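Local atomic coordinates of TraM protein (Plasmid R64, PDB entry 3WZ3), a protein that is a component of a type IVB secretion system, probably part of its inner-membrane complex, and is represented here by its periplasmic fragment. Residues Q16-A19 with T20-L24; V27-R30 with S31-S35; S34-S37 with P38-S41; E43-A46 with G47-A51. All coordinates share one frame; numbering follows the deposited sequence.

Interaction 1: residues Q16-A19 with T20-L24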
loop_
_atom_site.group_PDB
_atom_site.type_symbol
_atom_site.label_atom_id
_atom_site.label_comp_id
_atom_site.label_asym_id
_atom_site.label_seq_id
_atom_site.Cartn_x
_atom_site.Cartn_y
_atom_site.Cartn_z
ATOM N N GLN A 16 -0.795 2.766 -7.406
ATOM C CA GLN A 16 -0.331 4.095 -6.991
ATOM C C GLN A 16 -0.150 4.147 -5.477
ATOM O O GLN A 16 0.857 4.672 -4.980
ATOM C CB GLN A 16 -1.303 5.171 -7.483
ATOM C CG GLN A 16 -1.353 5.255 -9.010
ATOM C CD GLN A 16 -2.610 5.937 -9.559
ATOM O OE1 GLN A 16 -3.431 6.466 -8.805
ATOM N NE2 GLN A 16 -2.770 5.904 -10.883
ATOM N N ALA A 17 -1.105 3.595 -4.732
ATOM C CA ALA A 17 -0.992 3.540 -3.281
ATOM C C ALA A 17 0.230 2.761 -2.838
ATOM O O ALA A 17 0.939 3.196 -1.932
ATOM C CB ALA A 17 -2.255 2.948 -2.652
ATOM N N LEU A 18 0.476 1.600 -3.445
ATOM C CA LEU A 18 1.649 0.812 -3.072
ATOM C C LEU A 18 2.944 1.560 -3.360
ATOM O O LEU A 18 3.889 1.505 -2.565
ATOM C CB LEU A 18 1.659 -0.537 -3.812
ATOM C CG LEU A 18 0.635 -1.505 -3.237
ATOM C CD1 LEU A 18 0.408 -2.686 -4.186
ATOM C CD2 LEU A 18 1.128 -2.034 -1.901
ATOM N N ALA A 19 3.005 2.253 -4.491
ATOM C CA ALA A 19 4.210 3.023 -4.816
ATOM C C ALA A 19 4.499 4.062 -3.741
ATOM O O ALA A 19 5.636 4.216 -3.272
ATOM C CB ALA A 19 4.082 3.700 -6.179
ATOM N N THR A 20 3.475 4.800 -3.348
ATOM C CA THR A 20 3.633 5.809 -2.314
ATOM C C THR A 20 3.931 5.190 -0.954
ATOM O O THR A 20 4.752 5.710 -0.187
ATOM C CB THR A 20 2.361 6.675 -2.212
ATOM O OG1 THR A 20 2.063 7.213 -3.502
ATOM C CG2 THR A 20 2.577 7.825 -1.227
ATOM N N ALA A 21 3.275 4.072 -0.642
ATOM C CA ALA A 21 3.386 3.483 0.676
ATOM C C ALA A 21 4.788 2.982 0.996
ATOM O O ALA A 21 5.212 3.016 2.149
ATOM C CB ALA A 21 2.385 2.343 0.820
ATOM N N PHE A 22 5.503 2.511 -0.024
ATOM C CA PHE A 22 6.762 1.822 0.221
ATOM C C PHE A 22 7.987 2.481 -0.403
ATOM O O PHE A 22 9.048 1.886 -0.462
ATOM C CB PHE A 22 6.643 0.338 -0.147
ATOM C CG PHE A 22 5.660 -0.397 0.715
ATOM C CD1 PHE A 22 5.912 -0.590 2.061
ATOM C CD2 PHE A 22 4.477 -0.858 0.187
ATOM C CE1 PHE A 22 4.982 -1.245 2.872
ATOM C CE2 PHE A 22 3.550 -1.517 0.983
ATOM C CZ PHE A 22 3.807 -1.710 2.332
ATOM N N ASN A 23 7.837 3.742 -0.798
ATOM C CA ASN A 23 8.972 4.607 -1.116
ATOM C C ASN A 23 9.044 5.744 -0.114
ATOM O O ASN A 23 8.325 6.725 -0.226
ATOM C CB ASN A 23 8.887 5.092 -2.558
ATOM C CG ASN A 23 9.192 3.972 -3.540
ATOM O OD1 ASN A 23 10.353 3.690 -3.828
ATOM N ND2 ASN A 23 8.155 3.311 -4.032
ATOM N N LEU A 24 9.904 5.567 0.881
ATOM C CA LEU A 24 9.939 6.437 2.047
ATOM C C LEU A 24 11.330 7.012 2.234
ATOM O O LEU A 24 12.349 6.337 2.027
ATOM C CB LEU A 24 9.551 5.654 3.298
ATOM C CG LEU A 24 8.153 5.027 3.304
ATOM C CD1 LEU A 24 8.003 4.193 4.573
ATOM C CD2 LEU A 24 7.029 6.066 3.187
HETATM O O HOH W 1 2.029 6.740 -6.524
#
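Asn23 folds back on Ala19 because its CG stands beside its own backbone N (chi1 -72°) and a chi2 of -84° swings the amide toward the preceding turn. This happens at the C-terminal end of helix 7-22, in what its family suggests is an NTF2-like fold, with helices packed against an antiparallel sheet. The Asn23 ND2 group donates to Ala19 O at 2.8 Å, almost straight at 174°. The oxygen offers a lone pair in its carbonyl plane, and the acceptor also lies in the amide plane of Asn23, so the carbonyl lone pair and the amide N-H point straight at each other. Asn23 N adds a weak second bond to the same oxygen, while Asn23 OD1 accepts from Ala70 N and thereby ties the helix end to strand 67-82.

On the inner side, Leu18 and Phe22 are one turn apart and run side by side in the same direction. Leu18 CD2 comes to the rim of the phenyl group in its plane, 3.8 Å from Phe22 CE2, while Ala21 CB lies against one ring face, near the rim. Phe22 continues inward to Phe114 and Leu68.

On the exposed side, at Gln16 and Thr20, Thr20 N completes the regular bond to Gln16 O at 3.1 Å, and a water donates to Gln16 O at 2.8 Å while lying 3.1 Å from Thr20 OG1.

Interaction 2: residues V27-R30 with S31-S35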
loop_
_atom_site.group_PDB
_atom_site.type_symbol
_atom_site.label_atom_id
_atom_site.label_comp_id
_atom_site.label_asym_id
_atom_site.label_seq_id
_atom_site.Cartn_x
_atom_site.Cartn_y
_atom_site.Cartn_z
ATOM N N VAL A 27 14.280 11.172 6.175
ATOM C CA VAL A 27 13.925 12.403 6.865
ATOM C C VAL A 27 12.407 12.590 6.938
ATOM O O VAL A 27 11.870 12.874 8.009
ATOM C CB VAL A 27 14.581 13.637 6.197
ATOM C CG1 VAL A 27 14.133 14.926 6.903
ATOM C CG2 VAL A 27 16.111 13.510 6.242
ATOM N N HIS A 28 11.713 12.400 5.811
ATOM C CA HIS A 28 10.310 12.784 5.713
ATOM C C HIS A 28 9.304 11.650 5.816
ATOM O O HIS A 28 8.122 11.879 5.614
ATOM C CB HIS A 28 10.097 13.572 4.413
ATOM C CG HIS A 28 10.974 14.777 4.330
ATOM N ND1 HIS A 28 10.699 15.933 5.036
ATOM C CD2 HIS A 28 12.147 14.998 3.686
ATOM C CE1 HIS A 28 11.655 16.814 4.815
ATOM N NE2 HIS A 28 12.548 16.277 4.006
ATOM N N TYR A 29 9.774 10.452 6.161
ATOM C CA TYR A 29 8.878 9.278 6.174
ATOM C C TYR A 29 7.589 9.439 7.003
ATOM O O TYR A 29 6.523 8.973 6.590
ATOM C CB TYR A 29 9.623 8.020 6.605
ATOM C CG TYR A 29 10.015 7.985 8.064
ATOM C CD1 TYR A 29 11.165 8.628 8.508
ATOM C CD2 TYR A 29 9.254 7.291 8.993
ATOM C CE1 TYR A 29 11.541 8.581 9.848
ATOM C CE2 TYR A 29 9.617 7.247 10.332
ATOM C CZ TYR A 29 10.751 7.890 10.747
ATOM O OH TYR A 29 11.105 7.848 12.080
ATOM N N ARG A 30 7.648 10.108 8.149
ATOM C CA ARG A 30 6.424 10.273 8.956
ATOM C C ARG A 30 5.363 11.092 8.235
ATOM O O ARG A 30 4.160 10.803 8.307
ATOM C CB ARG A 30 6.738 10.931 10.287
ATOM C CG ARG A 30 7.662 10.104 11.116
ATOM C CD ARG A 30 7.619 10.506 12.570
ATOM N NE ARG A 30 8.378 9.547 13.363
ATOM C CZ ARG A 30 7.921 8.353 13.736
ATOM N NH1 ARG A 30 8.701 7.551 14.448
ATOM N NH2 ARG A 30 6.692 7.954 13.400
ATOM N N SER A 31 5.800 12.123 7.526
ATOM C CA SER A 31 4.900 12.988 6.796
ATOM C C SER A 31 4.383 12.275 5.536
ATOM O O SER A 31 3.217 12.405 5.157
ATOM C CB SER A 31 5.624 14.291 6.417
ATOM O OG SER A 31 6.182 14.921 7.569
ATOM N N GLN A 32 5.251 11.494 4.907
ATOM C CA GLN A 32 4.813 10.690 3.771
ATOM C C GLN A 32 3.732 9.718 4.198
ATOM O O GLN A 32 2.703 9.590 3.528
ATOM C CB GLN A 32 5.991 9.949 3.150
ATOM C CG GLN A 32 7.011 10.895 2.445
ATOM C CD GLN A 32 8.291 10.172 2.076
ATOM O OE1 GLN A 32 8.969 9.606 2.939
ATOM N NE2 GLN A 32 8.635 10.176 0.777
ATOM N N ILE A 33 3.959 9.039 5.317
ATOM C CA ILE A 33 2.978 8.060 5.808
ATOM C C ILE A 33 1.631 8.700 6.156
ATOM O O ILE A 33 0.574 8.235 5.690
ATOM C CB ILE A 33 3.565 7.277 6.989
ATOM C CG1 ILE A 33 4.637 6.318 6.482
ATOM C CG2 ILE A 33 2.459 6.526 7.726
ATOM C CD1 ILE A 33 5.557 5.727 7.561
ATOM N N SER A 34 1.617 9.783 6.918
ATOM C CA SER A 34 0.359 10.432 7.271
ATOM C C SER A 34 -0.393 10.921 6.037
ATOM O O SER A 34 -1.618 10.872 5.994
ATOM C CB SER A 34 0.534 11.556 8.317
ATOM O OG SER A 34 1.221 12.695 7.823
ATOM N N SER A 35 0.346 11.370 5.024
ATOM C CA SER A 35 -0.256 11.882 3.793
ATOM C C SER A 35 -0.948 10.786 2.987
ATOM O O SER A 35 -1.727 11.087 2.099
ATOM C CB SER A 35 0.822 12.553 2.927
ATOM O OG SER A 35 1.564 11.578 2.205
HETATM O O HOH W 2 8.511 16.296 6.856
#
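His28 O is gripped by two backbone amides. Gln32 N donates to it at 3.0 Å and 165°, whereas Ser31 N makes a weak, bent bond to it. On the solvent side the same turn is bridged by a water molecule lying 2.9 Å from His28 ND1, at the edge of the imidazole and in its plane, and 2.8 Å from Ser31 OG. The side chain of Gln32 turns back along the start of the helix: its CG passes 3.5 Å from His28 O, and OE1 comes to 3.3 Å from Tyr29 CA. The polar partner of that oxygen is Asp25 N, so the amide group links the helix to the chain just before it.

One turn along the helix from Tyr29, Ile33 meets the tyrosine ring at its edge, near the ring plane, with Ile33 CD1 4.3 Å from Tyr29 CD2. Both residues then pack on Leu58 of helix 57-64. Arg30 stacks on the same ring, its CG over one face and its guanidinium centred on Tyr29 CE2. Further along, Ser35 OG donates a short bond of 2.6 Å to Gln32 O.

Helix 29-35 is thus begun with His28 at the N-cap position, preceded by an Asx turn in which Asp25 OD1 accepts from Val27 N and also takes His28 N.

Interaction 3: residues S34-S37 with P38-S41. With SO4 (sulfate ion), chain B.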
loop_
_atom_site.group_PDB
_atom_site.type_symbol
_atom_site.label_atom_id
_atom_site.label_comp_id
_atom_site.label_asym_id
_atom_site.label_seq_id
_atom_site.Cartn_x
_atom_site.Cartn_y
_atom_site.Cartn_z
ATOM N N SER A 34 1.617 9.783 6.918
ATOM C CA SER A 34 0.359 10.432 7.271
ATOM C C SER A 34 -0.393 10.921 6.037
ATOM O O SER A 34 -1.618 10.872 5.994
ATOM C CB SER A 34 0.534 11.556 8.317
ATOM O OG SER A 34 1.221 12.695 7.823
ATOM N N SER A 35 0.346 11.370 5.024
ATOM C CA SER A 35 -0.256 11.882 3.793
ATOM C C SER A 35 -0.948 10.786 2.987
ATOM O O SER A 35 -1.727 11.087 2.099
ATOM C CB SER A 35 0.822 12.553 2.927
ATOM O OG SER A 35 1.564 11.578 2.205
ATOM N N LEU A 36 -0.682 9.518 3.307
ATOM C CA LEU A 36 -1.270 8.389 2.578
ATOM C C LEU A 36 -2.633 7.982 3.134
ATOM O O LEU A 36 -3.377 7.209 2.519
ATOM C CB LEU A 36 -0.334 7.183 2.661
ATOM C CG LEU A 36 0.064 6.493 1.350
ATOM C CD1 LEU A 36 0.617 5.124 1.632
ATOM C CD2 LEU A 36 -1.105 6.400 0.382
ATOM N N SER A 37 -2.980 8.490 4.309
ATOM C CA SER A 37 -4.217 8.091 4.977
ATOM C C SER A 37 -5.481 8.184 4.098
ATOM O O SER A 37 -6.376 7.350 4.203
ATOM C CB SER A 37 -4.385 8.888 6.279
ATOM O OG SER A 37 -5.456 8.385 7.060
ATOM N N PRO A 38 -5.569 9.222 3.224
ATOM C CA PRO A 38 -6.798 9.308 2.416
ATOM C C PRO A 38 -7.014 8.112 1.492
ATOM O O PRO A 38 -8.149 7.887 1.018
ATOM C CB PRO A 38 -6.581 10.566 1.571
ATOM C CG PRO A 38 -5.648 11.414 2.406
ATOM C CD PRO A 38 -4.717 10.419 3.066
ATOM N N ARG A 39 -5.966 7.342 1.224
ATOM C CA ARG A 39 -6.090 6.198 0.309
ATOM C C ARG A 39 -6.631 4.962 1.019
ATOM O O ARG A 39 -6.882 3.938 0.374
ATOM C CB ARG A 39 -4.739 5.857 -0.334
ATOM C CG ARG A 39 -4.152 6.984 -1.158
ATOM C CD ARG A 39 -4.980 7.194 -2.403
ATOM N NE ARG A 39 -4.477 8.255 -3.274
ATOM C CZ ARG A 39 -5.170 9.341 -3.602
ATOM N NH1 ARG A 39 -4.627 10.253 -4.403
ATOM N NH2 ARG A 39 -6.406 9.519 -3.131
ATOM N N PHE A 40 -6.830 5.040 2.334
ATOM C CA PHE A 40 -7.177 3.860 3.148
ATOM C C PHE A 40 -8.380 4.125 4.038
ATOM O O PHE A 40 -8.575 5.268 4.464
ATOM C CB PHE A 40 -6.019 3.519 4.106
ATOM C CG PHE A 40 -4.783 2.956 3.448
ATOM C CD1 PHE A 40 -3.814 3.782 2.901
ATOM C CD2 PHE A 40 -4.586 1.576 3.421
ATOM C CE1 PHE A 40 -2.676 3.233 2.338
ATOM C CE2 PHE A 40 -3.451 1.027 2.864
ATOM C CZ PHE A 40 -2.505 1.843 2.315
ATOM N N SER A 41 -9.169 3.093 4.351
ATOM C CA SER A 41 -9.991 3.170 5.551
ATOM C C SER A 41 -9.052 2.966 6.744
ATOM O O SER A 41 -7.921 2.504 6.586
ATOM C CB SER A 41 -11.048 2.063 5.565
ATOM O OG SER A 41 -10.435 0.790 5.746
HETATM S S SO4 B . -7.793 11.473 6.039
HETATM O O1 SO4 B . -8.632 10.983 4.960
HETATM O O2 SO4 B . -7.118 10.340 6.651
HETATM O O3 SO4 B . -6.709 12.329 5.566
HETATM O O4 SO4 B . -8.641 12.167 7.009
#
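Phe40 reaches back over the turn that carries it and meets Leu36, four residues earlier. Its CB lies 3.8 Å from Ser37 O; with CG beside the backbone N (chi1 -71°), the ring is directed along the preceding turn. CD1 then passes 3.5 Å from Leu36 O, which sits at the ring edge close to the ring plane. One atom further out, CE1 touches the leucine methyl Leu36 CD1 at 3.9 Å, the two side chains running at a slant to each other. The side chain also packs on Ile132 and Met135 of strand 130-139, and its CE2 edge lies by Tyr48 CB.

The other leucine methyl, Leu36 CD2, also near Phe40 CE1, presses on Arg39 CG at 3.5 Å, the side chains crossing at about a right angle, before the arginine bends at chi2 and heads away past Phe13.

Two backbone bonds fix the turn: Arg39 N to Leu36 O at 2.9 Å and Phe40 N to Ser37 O at 3.0 Å. On the outer surface Ser37 OG, in one of two modelled conformers, donates to O2 of a sulfate ion probably left by the crystallisation liquor.

These bonds between residues three apart mark a 3-10 turn linking two helices, and Ser41, whose OG accepts from Gly44 N, provides the N-cap of helix 42-54.

Interaction 4: residues E43-A46 with G47-A51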
loop_
_atom_site.group_PDB
_atom_site.type_symbol
_atom_site.label_atom_id
_atom_site.label_comp_id
_atom_site.label_asym_id
_atom_site.label_seq_id
_atom_site.Cartn_x
_atom_site.Cartn_y
_atom_site.Cartn_z
ATOM N N GLU A 43 -9.178 0.667 9.050
ATOM C CA GLU A 43 -8.818 -0.753 9.093
ATOM C C GLU A 43 -7.796 -1.120 8.012
ATOM O O GLU A 43 -6.895 -1.941 8.243
ATOM C CB GLU A 43 -10.042 -1.647 8.941
ATOM C CG GLU A 43 -9.731 -3.099 9.251
ATOM C CD GLU A 43 -9.542 -3.351 10.743
ATOM O OE1 GLU A 43 -9.952 -2.485 11.538
ATOM O OE2 GLU A 43 -8.997 -4.418 11.122
ATOM N N GLY A 44 -7.912 -0.517 6.837
ATOM C CA GLY A 44 -6.953 -0.747 5.782
ATOM C C GLY A 44 -5.576 -0.250 6.197
ATOM O O GLY A 44 -4.557 -0.910 5.975
ATOM N N PHE A 45 -5.551 0.932 6.810
ATOM C CA PHE A 45 -4.294 1.542 7.214
ATOM C C PHE A 45 -3.584 0.665 8.261
ATOM O O PHE A 45 -2.358 0.587 8.280
ATOM C CB PHE A 45 -4.575 2.958 7.742
ATOM C CG PHE A 45 -3.382 3.882 7.725
ATOM C CD1 PHE A 45 -3.010 4.556 6.570
ATOM C CD2 PHE A 45 -2.665 4.114 8.890
ATOM C CE1 PHE A 45 -1.911 5.434 6.578
ATOM C CE2 PHE A 45 -1.575 4.978 8.892
ATOM C CZ PHE A 45 -1.207 5.637 7.742
ATOM N N ALA A 46 -4.353 0.004 9.114
ATOM C CA ALA A 46 -3.760 -0.928 10.066
ATOM C C ALA A 46 -2.972 -2.027 9.378
ATOM O O ALA A 46 -1.942 -2.473 9.905
ATOM C CB ALA A 46 -4.839 -1.534 10.948
ATOM N N GLY A 47 -3.430 -2.488 8.216
ATOM C CA GLY A 47 -2.688 -3.494 7.475
ATOM C C GLY A 47 -1.371 -2.964 6.933
ATOM O O GLY A 47 -0.380 -3.701 6.877
ATOM N N TYR A 48 -1.351 -1.701 6.530
ATOM C CA TYR A 48 -0.101 -1.047 6.128
ATOM C C TYR A 48 0.858 -0.948 7.328
ATOM O O TYR A 48 2.030 -1.274 7.216
ATOM C CB TYR A 48 -0.440 0.337 5.561
ATOM C CG TYR A 48 0.708 1.261 5.232
ATOM C CD1 TYR A 48 1.829 0.803 4.558
ATOM C CD2 TYR A 48 0.616 2.616 5.505
ATOM C CE1 TYR A 48 2.859 1.659 4.221
ATOM C CE2 TYR A 48 1.654 3.495 5.165
ATOM C CZ TYR A 48 2.769 2.993 4.527
ATOM O OH TYR A 48 3.800 3.842 4.179
ATOM N N VAL A 49 0.357 -0.513 8.482
ATOM C CA VAL A 49 1.193 -0.400 9.670
ATOM C C VAL A 49 1.754 -1.775 10.040
ATOM O O VAL A 49 2.938 -1.891 10.374
ATOM C CB VAL A 49 0.399 0.222 10.843
ATOM C CG1 VAL A 49 1.202 0.119 12.159
ATOM C CG2 VAL A 49 0.028 1.673 10.537
ATOM N N ASN A 50 0.927 -2.819 9.974
ATOM C CA ASN A 50 1.399 -4.186 10.203
ATOM C C ASN A 50 2.514 -4.591 9.244
ATOM O O ASN A 50 3.494 -5.219 9.679
ATOM C CB ASN A 50 0.243 -5.187 10.117
ATOM C CG ASN A 50 0.647 -6.585 10.577
ATOM O OD1 ASN A 50 1.045 -6.773 11.722
ATOM N ND2 ASN A 50 0.540 -7.559 9.686
ATOM N N ALA A 51 2.369 -4.255 7.960
ATOM C CA ALA A 51 3.389 -4.596 6.966
ATOM C C ALA A 51 4.721 -3.892 7.263
ATOM O O ALA A 51 5.804 -4.488 7.130
ATOM C CB ALA A 51 2.902 -4.270 5.553
#
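Phe45 and Tyr48 form a T-shaped aromatic pair on helix 42-54. The tyrosine presents its edge to the phenylalanine face: Tyr48 CD2 stands over that face toward its rim, 3.9 Å from Phe45 CE1, with ring centroids 5.6 Å apart and planes at 79°. Each CG lies anti to its own backbone N (chi1 -159° for Phe45, 173° for Tyr48), which sends both side chains off the helix in the same direction and lets the rings stand next to each other. At the far end of the tyrosine, OH is hydrogen-bonded to Ala21 O of helix 7-22, which helps to fix the orientation of the edge.

Apolar contact continues one turn along, where Val49 CG2 approaches Phe45 CD2 at 4.0 Å, meeting the ring neither squarely on its face nor at its edge. The same methyl rests 3.5 Å from Phe45 O. In this helix of a probably NTF2-like fold, the buried Tyr48 faces the neighbouring helices, and both side chains of the pair touch Ile33 of helix 29-35; Val49 and Asn50 are on the exposed side.

The backbone bonds differ in quality along the segment. Val49 N to Phe45 O and Asn50 N to Ala46 O are regular helical bonds, both 2.9 Å long. Gly44 O instead accepts two weak bonds, from Gly47 N at 3.0 Å and Tyr48 N at 3.3 Å.

In the fold
The four contacts follow one another along three successive helices and the 3-10 turn between the last two, with centres 10 to 15 Å apart. Interactions 2 and 3 share Ser34 and Ser35, so the helix of interaction 2 runs into the 3-10 turn of interaction 3. Leu36 joins three contacts: its CD1 lies 3.4 Å from Ala21 CA of interaction 1 and 4.0 Å from Tyr48 CE2 of interaction 4. Interaction 2 reaches interaction 4 through Ile33 CG1, 3.5 Å from Tyr48 OH, and interaction 1 through Gln32 OE1, 3.4 Å from Leu24 CA. Phe40 CD2 packs 3.6 Å from Phe45 N, joining interactions 3 and 4.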